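Local coordinates for 2-hydroxychromene-2-carboxylate isomerase (Pseudomonas putida, PDB 2IME), which catalyses the reversible, glutathione-dependent isomerisation of 2-hydroxychromene-2-carboxylate to trans-o-hydroxybenzylidenepyruvate in naphthalene degradation, at residues 8-13 / 37-42. Sequence-based numbering, arbitrary orientation.
Sequences DFLSPF and IDLARV. With GSH (glutathione), chain E.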
ATOM      1  N   ASP A   8      -9.846  12.409  -3.064  1.00 15.80           N
ATOM      2  CA  ASP A   8     -10.279  12.749  -4.424  1.00 15.84           C
ATOM      3  C   ASP A   8     -11.376  11.703  -4.678  1.00 15.23           C
ATOM      4  O   ASP A   8     -11.175  10.502  -4.430  1.00 16.27           O
ATOM      5  CB  ASP A   8      -9.091  12.621  -5.427  1.00 14.80           C
ATOM      6  CG  ASP A   8      -9.478  13.004  -6.847  1.00 18.50           C
ATOM      7  OD1 ASP A   8     -10.663  12.784  -7.247  1.00 20.45           O
ATOM      8  OD2 ASP A   8      -8.599  13.491  -7.578  1.00 16.83           O
ATOM      9  N   PHE A   9     -12.575  12.148  -5.096  1.00 14.35           N
ATOM     10  CA  PHE A   9     -13.645  11.173  -5.275  1.00 15.48           C
ATOM     11  C   PHE A   9     -13.329  10.114  -6.314  1.00 15.60           C
ATOM     12  O   PHE A   9     -14.068   9.099  -6.394  1.00 17.56           O
ATOM     13  CB  PHE A   9     -14.991  11.830  -5.590  1.00 17.32           C
ATOM     14  CG  PHE A   9     -15.557  12.606  -4.488  1.00 14.55           C
ATOM     15  CD1 PHE A   9     -16.015  11.939  -3.358  1.00 18.28           C
ATOM     16  CD2 PHE A   9     -15.698  14.030  -4.579  1.00 17.43           C
ATOM     17  CE1 PHE A   9     -16.647  12.657  -2.276  1.00 17.33           C
ATOM     18  CE2 PHE A   9     -16.285  14.742  -3.481  1.00 18.68           C
ATOM     19  CZ  PHE A   9     -16.768  14.054  -2.351  1.00 19.85           C
ATOM     20  N   LEU A  10     -12.320  10.321  -7.171  1.00 15.19           N
ATOM     21  CA  LEU A  10     -11.945   9.208  -8.053  1.00 16.62           C
ATOM     22  C   LEU A  10     -11.278   7.996  -7.380  1.00 16.19           C
ATOM     23  O   LEU A  10     -11.078   6.944  -8.033  1.00 17.38           O
ATOM     24  CB  LEU A  10     -11.081   9.708  -9.251  1.00 14.67           C
ATOM     25  CG  LEU A  10      -9.656  10.195  -9.051  1.00 17.60           C
ATOM     26  CD1 LEU A  10      -8.782   9.033  -8.593  1.00 25.76           C
ATOM     27  CD2 LEU A  10      -9.118  10.599 -10.512  1.00 19.71           C
ATOM     28  N   SER A  11     -10.936   8.133  -6.088  1.00 15.64           N
ATOM     29  CA  SER A  11     -10.100   7.100  -5.420  1.00 15.04           C
ATOM     30  C   SER A  11     -10.955   6.057  -4.619  1.00 13.75           C
ATOM     31  O   SER A  11     -11.539   6.422  -3.623  1.00 16.28           O
ATOM     32  CB  SER A  11      -9.199   7.867  -4.427  1.00 13.54           C
ATOM     33  OG  SER A  11      -8.462   6.953  -3.610  1.00 15.76           O
ATOM     34  N   PRO A  12     -10.873   4.763  -4.967  1.00 14.17           N
ATOM     35  CA  PRO A  12     -11.617   3.757  -4.192  1.00 14.83           C
ATOM     36  C   PRO A  12     -10.980   3.547  -2.838  1.00 15.58           C
ATOM     37  O   PRO A  12     -11.657   3.189  -1.872  1.00 16.31           O
ATOM     38  CB  PRO A  12     -11.528   2.495  -5.035  1.00 16.88           C
ATOM     39  CG  PRO A  12     -10.193   2.655  -5.837  1.00 13.86           C
ATOM     40  CD  PRO A  12     -10.108   4.192  -6.106  1.00 16.78           C
ATOM     41  N   PHE A  13      -9.664   3.797  -2.728  1.00 15.69           N
ATOM     42  CA  PHE A  13      -9.081   3.683  -1.399  1.00 15.53           C
ATOM     43  C   PHE A  13      -9.535   4.807  -0.485  1.00 15.61           C
ATOM     44  O   PHE A  13      -9.724   4.591   0.734  1.00 14.32           O
ATOM     45  CB  PHE A  13      -7.589   3.600  -1.479  1.00 13.58           C
ATOM     46  CG  PHE A  13      -7.149   2.239  -2.054  1.00 15.98           C
ATOM     47  CD1 PHE A  13      -7.238   1.086  -1.266  1.00 15.53           C
ATOM     48  CD2 PHE A  13      -6.694   2.163  -3.383  1.00 16.12           C
ATOM     49  CE1 PHE A  13      -6.834  -0.157  -1.779  1.00 19.16           C
ATOM     50  CE2 PHE A  13      -6.243   0.933  -3.927  1.00 17.32           C
ATOM     51  CZ  PHE A  13      -6.359  -0.247  -3.095  1.00 17.66           C
ATOM     52  N   ILE A  37      -9.171  17.209  -3.043  1.00 17.19           N
ATOM     53  CA  ILE A  37      -8.081  17.693  -3.887  1.00 16.50           C
ATOM     54  C   ILE A  37      -7.884  16.930  -5.178  1.00 17.70           C
ATOM     55  O   ILE A  37      -8.430  15.819  -5.379  1.00 18.86           O
ATOM     56  CB  ILE A  37      -6.670  17.698  -3.096  1.00 17.68           C
ATOM     57  CG1 ILE A  37      -6.361  16.239  -2.673  1.00 17.27           C
ATOM     58  CG2 ILE A  37      -6.744  18.577  -1.843  1.00 17.92           C
ATOM     59  CD1 ILE A  37      -4.851  16.063  -2.153  1.00 16.67           C
ATOM     60  N   ASP A  38      -7.101  17.545  -6.079  1.00 16.19           N
ATOM     61  CA  ASP A  38      -6.872  16.977  -7.404  1.00 17.74           C
ATOM     62  C   ASP A  38      -5.678  15.995  -7.377  1.00 17.26           C
ATOM     63  O   ASP A  38      -4.495  16.426  -7.404  1.00 16.93           O
ATOM     64  CB  ASP A  38      -6.646  18.104  -8.398  1.00 17.90           C
ATOM     65  CG  ASP A  38      -6.609  17.625  -9.842  1.00 23.02           C
ATOM     66  OD1 ASP A  38      -6.443  16.425 -10.117  1.00 22.46           O
ATOM     67  OD2 ASP A  38      -6.694  18.476 -10.772  1.00 34.47           O
ATOM     68  N   LEU A  39      -5.999  14.702  -7.290  1.00 17.39           N
ATOM     69  CA  LEU A  39      -4.924  13.672  -7.204  1.00 17.04           C
ATOM     70  C   LEU A  39      -3.980  13.875  -8.416  1.00 18.05           C
ATOM     71  O   LEU A  39      -2.766  13.827  -8.276  1.00 18.84           O
ATOM     72  CB  LEU A  39      -5.522  12.264  -7.197  1.00 18.08           C
ATOM     73  CG  LEU A  39      -4.417  11.165  -7.285  1.00 18.16           C
ATOM     74  CD1 LEU A  39      -3.318  11.278  -6.231  1.00 19.41           C
ATOM     75  CD2 LEU A  39      -5.051   9.801  -7.389  1.00 18.35           C
ATOM     76  N   ALA A  40      -4.536  14.135  -9.609  1.00 18.26           N
ATOM     77  CA  ALA A  40      -3.720  14.324 -10.792  1.00 20.68           C
ATOM     78  C   ALA A  40      -2.677  15.402 -10.630  1.00 21.77           C
ATOM     79  O   ALA A  40      -1.508  15.210 -10.990  1.00 21.38           O
ATOM     80  CB  ALA A  40      -4.614  14.581 -12.095  1.00 23.84           C
ATOM     81  N   ARG A  41      -3.105  16.543 -10.096  1.00 21.75           N
ATOM     82  CA  ARG A  41      -2.197  17.637  -9.913  1.00 21.64           C
ATOM     83  C   ARG A  41      -1.136  17.326  -8.852  1.00 22.11           C
ATOM     84  O   ARG A  41       0.059  17.630  -8.976  1.00 23.19           O
ATOM     85  CB  ARG A  41      -2.983  18.890  -9.537  0.50 22.44           C
ATOM     86  CG  ARG A  41      -3.510  19.618 -10.746  0.50 25.82           C
ATOM     87  CD  ARG A  41      -3.770  21.115 -10.503  0.50 28.40           C
ATOM     88  NE  ARG A  41      -4.684  21.385  -9.391  0.50 33.57           N
ATOM     89  CZ  ARG A  41      -6.016  21.411  -9.470  0.50 31.29           C
ATOM     90  NH1 ARG A  41      -6.607  21.166 -10.629  0.50 32.58           N
ATOM     91  NH2 ARG A  41      -6.760  21.670  -8.385  0.50 24.73           N
ATOM     92  N   VAL A  42      -1.553  16.638  -7.798  1.00 20.69           N
ATOM     93  CA  VAL A  42      -0.586  16.365  -6.765  1.00 20.87           C
ATOM     94  C   VAL A  42       0.505  15.392  -7.254  1.00 19.78           C
ATOM     95  O   VAL A  42       1.672  15.513  -6.871  1.00 21.77           O
ATOM     96  CB  VAL A  42      -1.198  15.936  -5.392  0.50 21.25           C
ATOM     97  CG1 VAL A  42      -2.329  16.894  -4.960  0.50 21.69           C
ATOM     98  CG2 VAL A  42      -1.642  14.510  -5.398  0.50 19.23           C
TER
HETATM   99  N1  GSH E 301      -2.130   0.821   0.061  1.00 19.16           N
HETATM  100  CA1 GSH E 301      -3.175   1.793  -0.236  1.00 18.33           C
HETATM  101  C1  GSH E 301      -4.418   1.791   0.661  1.00 18.05           C
HETATM  102  O11 GSH E 301      -5.184   2.790   0.761  1.00 18.38           O
HETATM  103  O12 GSH E 301      -4.649   0.635   0.980  1.00 20.40           O
HETATM  104  CB1 GSH E 301      -2.929   2.633  -1.474  1.00 21.82           C
HETATM  105  CG1 GSH E 301      -3.720   3.913  -1.689  1.00 18.68           C
HETATM  106  CD1 GSH E 301      -3.521   4.361  -3.149  1.00 18.08           C
HETATM  107  OE1 GSH E 301      -3.065   3.471  -3.983  1.00 16.71           O
HETATM  108  N2  GSH E 301      -3.901   5.561  -3.511  1.00 18.10           N
HETATM  109  CA2 GSH E 301      -3.846   6.082  -4.869  1.00 16.07           C
HETATM  110  C2  GSH E 301      -2.707   7.023  -4.858  1.00 19.60           C
HETATM  111  O2  GSH E 301      -2.616   8.028  -3.909  1.00 15.40           O
HETATM  112  CB2 GSH E 301      -5.246   6.681  -5.161  0.50 19.66           C
HETATM  113  SG2 GSH E 301      -6.634   5.512  -4.835  0.50 22.33           S
HETATM  114  N3  GSH E 301      -1.783   6.900  -5.808  1.00 23.27           N
HETATM  115  CA3 GSH E 301      -0.590   7.765  -5.756  1.00 23.68           C
HETATM  116  C3  GSH E 301       0.680   6.946  -5.545  1.00 25.86           C
HETATM  117  O31 GSH E 301       1.763   7.547  -5.294  1.00 25.63           O
HETATM  118  O32 GSH E 301       0.703   5.692  -5.671  1.00 24.92           O
HETATM  119  O   HOH W   1      -7.827  14.056 -10.081  1.00 22.91           O
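The flat carboxylate of Asp-8 reaches across to Leu-39 at the start of helix 39-46. OD2 uses its anti lone pair, away from OD1, to accept from Leu-39 N (2.9 Å), in a nearly straight bond of 163°. Its other oxygen, OD1, is met from above the plane by Leu-10 N, 37° out of it. This closes an Asx turn within the type I turn Asp-8 to Ser-11. OD1 also accepts from Ser-86 and Asn-90. CG of Asp-8 lies anti to the backbone N (chi1 -178°), which carries the group towards Leu-39. The Phe-13 ring has GSH CB1 over one face, towards the rim, and the glutathione sulfur SG2 at its edge, in plane.

A water donates to Asp-8 OD2 and to Asp-38 OD1, 2.7 Å from each, and so links two carboxylates whose nearest oxygens stand 4.4 Å apart. Asp-38 is the N-cap of helix 39-46; its OD1 accepts weakly from Arg-41 N.

Nearer the active site, Leu-10 and Leu-39 cross at about a right angle, with Leu-10 CD1 4.0 Å from Leu-39 CD2. The same Leu-39 methyl touches GSH CB2 at 3.8 Å, while Leu-10 borders the bound substrate.

Ser-11, the inferred nucleophile, binds glutathione and is the N-cap of helix 12-28. This loop between strand 2-7 and helix 12-28 is the active-site position of the thioredoxin fold. Asp-8 thus ties the active-site turn to the start of helix 39-46, and the leucine pair continues that join to the glutathione cysteine. The N-H groups, the water and the side chains of Ser-86 and Asn-90 probably offset part of the negative charge of Asp-8 beside Asp-38.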